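Local coordinates for pyridoxal phosphate homeostasis protein (Bifidobacterium adolescentis ATCC 15703, PDB 3CPG) that probably binds pyridoxal 5'-phosphate and takes part in keeping the cell's supply of this cofactor in balance, at residues A13-D18 / L90-A95; D34-A39 / V50-A55. One frame throughout, in Å; residues are numbered along the deposited sequence.

Two levels of a TIM barrel related to the N-terminal domain of alanine racemase are joined here. Contact 1 holds the loop that leads into helix 19-42, tying it to helix 80-96 through salt bridges at the surface; contact 2 lies on helix 19-42 itself and packs its later part, by apolar side chains alone, on strand 51-55 of the barrel wall. Their centres lie 23 Å apart, their nearest atoms about 9 Å, and they do not touch. Along the chain, contact 2 is nested within the loop that contact 1 closes. Neither is at the predicted cofactor site, although Lys57, the lysine expected to carry pyridoxal phosphate, follows two residues after segment 50-55.

Contact 1: A13-D18 / L90-A95; sequences ANEVID and LARRCA
Glu15 reaches from the N-terminal loop to two successive arginines of a helix, Arg92 and Arg93, and the three make a salt-bridge network. Arg92 meets the carboxylate end-on: its NH1 donates to Glu15 OE2 at 2.9 Å, on the syn lone pair, while its NH2 reaches Glu15 OE1 at 2.8 Å from the syn side, slightly out of the carboxylate plane. The carboxylate and the Arg92 guanidinium are tilted 34° from each other. Arg93 takes the other side of the same oxygen. Arg93 NH1 bonds to the anti lone pair of Glu15 OE1 at 2.9 Å, its guanidinium nearly coplanar with the carboxylate, and the same nitrogen also donates to the backbone Glu15 O at 3.0 Å, on a lone pair of that carbonyl. Bends at chi2 (-73°) and chi3 (-68°) fold the Arg93 chain so that its CG and CD pass close by Glu15 OE1 before NH1 turns back to the carbonyl of Glu15. A glutamine in place of Glu15 would probably leave the two arginine charges without their shared counter-ion and Arg92 without its two-pronged grip. Glu96 gives Arg92 NE a second acidic partner. Helix 61-69 is shared by both sides: Glu15 touches Ile61 and Arg93 touches Met65. At the end of the loop Asp18 N-caps helix 19-42, its OD1 accepting from Arg21 N.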
loop_
_atom_site.group_PDB
_atom_site.type_symbol
_atom_site.label_atom_id
_atom_site.label_comp_id
_atom_site.label_asym_id
_atom_site.label_seq_id
_atom_site.Cartn_x
_atom_site.Cartn_y
_atom_site.Cartn_z
ATOM N N ALA A 13 -17.645 5.601 10.508
ATOM C CA ALA A 13 -18.558 4.530 10.127
ATOM C C ALA A 13 -19.724 5.058 9.298
ATOM O O ALA A 13 -20.557 4.284 8.827
ATOM C CB ALA A 13 -19.078 3.821 11.375
ATOM N N ASN A 14 -19.792 6.376 9.125
ATOM C CA ASN A 14 -20.865 6.965 8.332
ATOM C C ASN A 14 -20.809 6.376 6.931
ATOM O O ASN A 14 -19.744 6.326 6.317
ATOM C CB ASN A 14 -20.716 8.481 8.254
ATOM C CG ASN A 14 -21.728 9.103 7.318
ATOM O OD1 ASN A 14 -22.934 8.898 7.472
ATOM N ND2 ASN A 14 -21.245 9.861 6.338
ATOM N N GLU A 15 -21.962 5.953 6.419
ATOM C CA GLU A 15 -22.035 5.324 5.107
ATOM C C GLU A 15 -22.661 6.142 3.984
ATOM O O GLU A 15 -22.672 5.705 2.833
ATOM C CB GLU A 15 -22.795 4.003 5.226
ATOM C CG GLU A 15 -22.122 2.983 6.135
ATOM C CD GLU A 15 -22.513 1.564 5.782
ATOM O OE1 GLU A 15 -22.673 1.285 4.573
ATOM O OE2 GLU A 15 -22.643 0.732 6.703
ATOM N N VAL A 16 -23.170 7.323 4.308
ATOM C CA VAL A 16 -23.824 8.155 3.310
ATOM C C VAL A 16 -23.262 9.567 3.206
ATOM O O VAL A 16 -23.118 10.258 4.211
ATOM C CB VAL A 16 -25.334 8.257 3.614
ATOM C CG1 VAL A 16 -26.005 9.213 2.642
ATOM C CG2 VAL A 16 -25.967 6.878 3.542
ATOM N N ILE A 17 -22.950 9.985 1.983
ATOM C CA ILE A 17 -22.431 11.326 1.731
ATOM C C ILE A 17 -23.372 12.033 0.762
ATOM O O ILE A 17 -24.172 11.387 0.085
ATOM C CB ILE A 17 -21.003 11.283 1.128
ATOM C CG1 ILE A 17 -20.987 10.448 -0.153
ATOM C CG2 ILE A 17 -20.037 10.702 2.145
ATOM C CD1 ILE A 17 -19.630 10.422 -0.841
ATOM N N ASP A 18 -23.293 13.357 0.699
ATOM C CA ASP A 18 -24.173 14.097 -0.195
ATOM C C ASP A 18 -23.710 14.017 -1.647
ATOM O O ASP A 18 -22.566 13.657 -1.928
ATOM C CB ASP A 18 -24.303 15.556 0.257
ATOM C CG ASP A 18 -22.982 16.293 0.264
ATOM O OD1 ASP A 18 -22.335 16.370 -0.796
ATOM O OD2 ASP A 18 -22.592 16.809 1.334
ATOM N N LEU A 90 -17.208 -1.600 5.448
ATOM C CA LEU A 90 -16.557 -1.636 4.148
ATOM C C LEU A 90 -16.708 -3.003 3.491
ATOM O O LEU A 90 -16.999 -3.099 2.299
ATOM C CB LEU A 90 -15.073 -1.287 4.280
ATOM C CG LEU A 90 -14.775 0.202 4.484
ATOM C CD1 LEU A 90 -13.297 0.391 4.840
ATOM C CD2 LEU A 90 -15.141 0.972 3.209
ATOM N N ALA A 91 -16.517 -4.063 4.266
ATOM C CA ALA A 91 -16.632 -5.401 3.707
ATOM C C ALA A 91 -18.047 -5.632 3.192
ATOM O O ALA A 91 -18.233 -6.167 2.100
ATOM C CB ALA A 91 -16.270 -6.451 4.760
ATOM N N ARG A 92 -19.044 -5.213 3.969
ATOM C CA ARG A 92 -20.431 -5.406 3.561
ATOM C C ARG A 92 -20.735 -4.644 2.277
ATOM O O ARG A 92 -21.287 -5.208 1.335
ATOM C CB ARG A 92 -21.402 -4.950 4.657
ATOM C CG ARG A 92 -22.830 -5.442 4.417
ATOM C CD ARG A 92 -23.878 -4.669 5.221
ATOM N NE ARG A 92 -24.204 -3.386 4.600
ATOM C CZ ARG A 92 -23.750 -2.209 5.014
ATOM N NH1 ARG A 92 -22.940 -2.132 6.063
ATOM N NH2 ARG A 92 -24.110 -1.101 4.376
ATOM N N ARG A 93 -20.375 -3.362 2.249
ATOM C CA ARG A 93 -20.605 -2.516 1.082
ATOM C C ARG A 93 -19.894 -3.058 -0.155
ATOM O O ARG A 93 -20.452 -3.052 -1.249
ATOM C CB ARG A 93 -20.138 -1.079 1.363
ATOM C CG ARG A 93 -21.017 -0.311 2.363
ATOM C CD ARG A 93 -22.354 0.087 1.742
ATOM N NE ARG A 93 -22.211 1.098 0.692
ATOM C CZ ARG A 93 -22.085 2.403 0.919
ATOM N NH1 ARG A 93 -22.086 2.867 2.162
ATOM N NH2 ARG A 93 -21.953 3.247 -0.098
ATOM N N CYS A 94 -18.660 -3.520 0.011
ATOM C CA CYS A 94 -17.927 -4.066 -1.125
ATOM C C CYS A 94 -18.569 -5.351 -1.621
ATOM O O CYS A 94 -18.636 -5.583 -2.824
ATOM C CB CYS A 94 -16.464 -4.319 -0.760
ATOM S SG CYS A 94 -15.478 -2.808 -0.721
ATOM N N ALA A 95 -19.053 -6.177 -0.697
ATOM C CA ALA A 95 -19.693 -7.434 -1.068
ATOM C C ALA A 95 -20.934 -7.169 -1.915
ATOM O O ALA A 95 -21.173 -7.837 -2.920
ATOM C CB ALA A 95 -20.071 -8.224 0.181
#

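Contact 2: D34-A39 / V50-A55; sequences DRIAAA and VRLLAA
A chi1 of -67° puts Ile36 CG2 anti to the backbone N and against Val50, just before the strand, while CG1 lies beside that N; an extended chi2 of 175° then carries CD1 outward to Leu52, within the strand. Ile36 CG2 sits 3.8 Å from Val50 CB and 4.0 Å from Val50 CG1, so it rests against the side of the valine where CG1 branches off. Ile36 CD1 comes within 3.7 Å of Leu52 CB and 4.2 Å of Leu52 CD1, the isoleucine crossing the leucine at about a right angle. These are ordinary van der Waals distances, and no hydrogen bond joins the segments; all three touching side chains are buried. The CA atoms of Ile36 and Val50, the nearest pair across the contact, are 7.2 Å apart, a gap bridged by side chains alone. Arg51, between the two contacted residues, points its CB away from the helix and pairs with Glu241. This is the helix-on-strand packing of a TIM barrel, with helix 19-42 laid over the outer face of strand 51-55. Val32 and Leu33 of the same helix also press on Leu52. Strand 260-263, parallel to strand 51-55, extends the apolar layer through Val261, which touches both Ile36 and Val50, and Ile254 of helix 250-255 packs against Val50 and Ala39.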
loop_
_atom_site.group_PDB
_atom_site.type_symbol
_atom_site.label_atom_id
_atom_site.label_comp_id
_atom_site.label_asym_id
_atom_site.label_seq_id
_atom_site.Cartn_x
_atom_site.Cartn_y
_atom_site.Cartn_z
ATOM N N ASP A 34 -6.453 9.162 -14.834
ATOM C CA ASP A 34 -5.956 9.749 -16.072
ATOM C C ASP A 34 -4.480 10.107 -15.913
ATOM O O ASP A 34 -3.686 9.901 -16.826
ATOM C CB ASP A 34 -6.750 11.006 -16.454
ATOM C CG ASP A 34 -8.169 10.695 -16.908
ATOM O OD1 ASP A 34 -8.442 9.544 -17.308
ATOM O OD2 ASP A 34 -9.012 11.615 -16.880
ATOM N N ARG A 35 -4.114 10.645 -14.752
ATOM C CA ARG A 35 -2.719 11.010 -14.500
ATOM C C ARG A 35 -1.844 9.767 -14.540
ATOM O O ARG A 35 -0.741 9.786 -15.090
ATOM C CB ARG A 35 -2.571 11.693 -13.136
ATOM C CG ARG A 35 -3.067 13.124 -13.101
ATOM C CD ARG A 35 -2.976 13.706 -11.699
ATOM N NE ARG A 35 -1.603 13.737 -11.200
ATOM C CZ ARG A 35 -1.262 14.163 -9.989
ATOM N NH1 ARG A 35 -2.194 14.590 -9.148
ATOM N NH2 ARG A 35 0.014 14.178 -9.622
ATOM N N ILE A 36 -2.329 8.685 -13.946
ATOM C CA ILE A 36 -1.577 7.439 -13.947
ATOM C C ILE A 36 -1.364 6.985 -15.388
ATOM O O ILE A 36 -0.246 6.652 -15.780
ATOM C CB ILE A 36 -2.317 6.348 -13.133
ATOM C CG1 ILE A 36 -2.337 6.758 -11.655
ATOM C CG2 ILE A 36 -1.634 4.990 -13.310
ATOM C CD1 ILE A 36 -3.130 5.828 -10.749
ATOM N N ALA A 37 -2.431 6.987 -16.182
ATOM C CA ALA A 37 -2.332 6.583 -17.582
ATOM C C ALA A 37 -1.343 7.475 -18.335
ATOM O O ALA A 37 -0.513 6.981 -19.100
ATOM C CB ALA A 37 -3.702 6.647 -18.246
ATOM N N ALA A 38 -1.425 8.784 -18.113
ATOM C CA ALA A 38 -0.523 9.719 -18.783
ATOM C C ALA A 38 0.927 9.470 -18.366
ATOM O O ALA A 38 1.843 9.569 -19.185
ATOM C CB ALA A 38 -0.923 11.165 -18.462
ATOM N N ALA A 39 1.127 9.140 -17.092
ATOM C CA ALA A 39 2.467 8.879 -16.571
ATOM C C ALA A 39 3.045 7.605 -17.171
ATOM O O ALA A 39 4.228 7.545 -17.487
ATOM C CB ALA A 39 2.427 8.769 -15.055
ATOM N N VAL A 50 0.620 0.098 -13.414
ATOM C CA VAL A 50 0.520 0.760 -12.117
ATOM C C VAL A 50 -0.878 0.639 -11.527
ATOM O O VAL A 50 -1.863 0.921 -12.204
ATOM C CB VAL A 50 0.849 2.267 -12.242
ATOM C CG1 VAL A 50 0.808 2.930 -10.869
ATOM C CG2 VAL A 50 2.212 2.451 -12.889
ATOM N N ARG A 51 -0.961 0.216 -10.269
ATOM C CA ARG A 51 -2.253 0.097 -9.608
ATOM C C ARG A 51 -2.440 1.262 -8.652
ATOM O O ARG A 51 -1.485 1.733 -8.024
ATOM C CB ARG A 51 -2.369 -1.223 -8.836
ATOM C CG ARG A 51 -2.597 -2.440 -9.716
ATOM C CD ARG A 51 -3.103 -3.625 -8.908
ATOM N NE ARG A 51 -2.097 -4.133 -7.981
ATOM C CZ ARG A 51 -2.333 -5.052 -7.050
ATOM N NH1 ARG A 51 -3.550 -5.568 -6.914
ATOM N NH2 ARG A 51 -1.352 -5.461 -6.257
ATOM N N LEU A 52 -3.677 1.733 -8.554
ATOM C CA LEU A 52 -4.002 2.843 -7.676
ATOM C C LEU A 52 -4.522 2.361 -6.332
ATOM O O LEU A 52 -5.490 1.597 -6.269
ATOM C CB LEU A 52 -5.060 3.739 -8.326
ATOM C CG LEU A 52 -5.743 4.783 -7.436
ATOM C CD1 LEU A 52 -4.729 5.804 -6.913
ATOM C CD2 LEU A 52 -6.832 5.478 -8.245
ATOM N N LEU A 53 -3.861 2.798 -5.265
ATOM C CA LEU A 53 -4.287 2.475 -3.911
ATOM C C LEU A 53 -4.777 3.788 -3.336
ATOM O O LEU A 53 -4.042 4.778 -3.322
ATOM C CB LEU A 53 -3.126 1.950 -3.052
ATOM C CG LEU A 53 -3.385 1.770 -1.540
ATOM C CD1 LEU A 53 -2.316 0.884 -0.958
ATOM C CD2 LEU A 53 -3.365 3.094 -0.801
ATOM N N ALA A 54 -6.021 3.817 -2.881
ATOM C CA ALA A 54 -6.540 5.038 -2.297
ATOM C C ALA A 54 -6.177 5.031 -0.816
ATOM O O ALA A 54 -6.466 4.065 -0.115
ATOM C CB ALA A 54 -8.057 5.109 -2.472
ATOM N N ALA A 55 -5.508 6.087 -0.362
ATOM C CA ALA A 55 -5.131 6.214 1.043
ATOM C C ALA A 55 -6.400 6.760 1.677
ATOM O O ALA A 55 -6.755 7.918 1.466
ATOM C CB ALA A 55 -3.979 7.205 1.198
#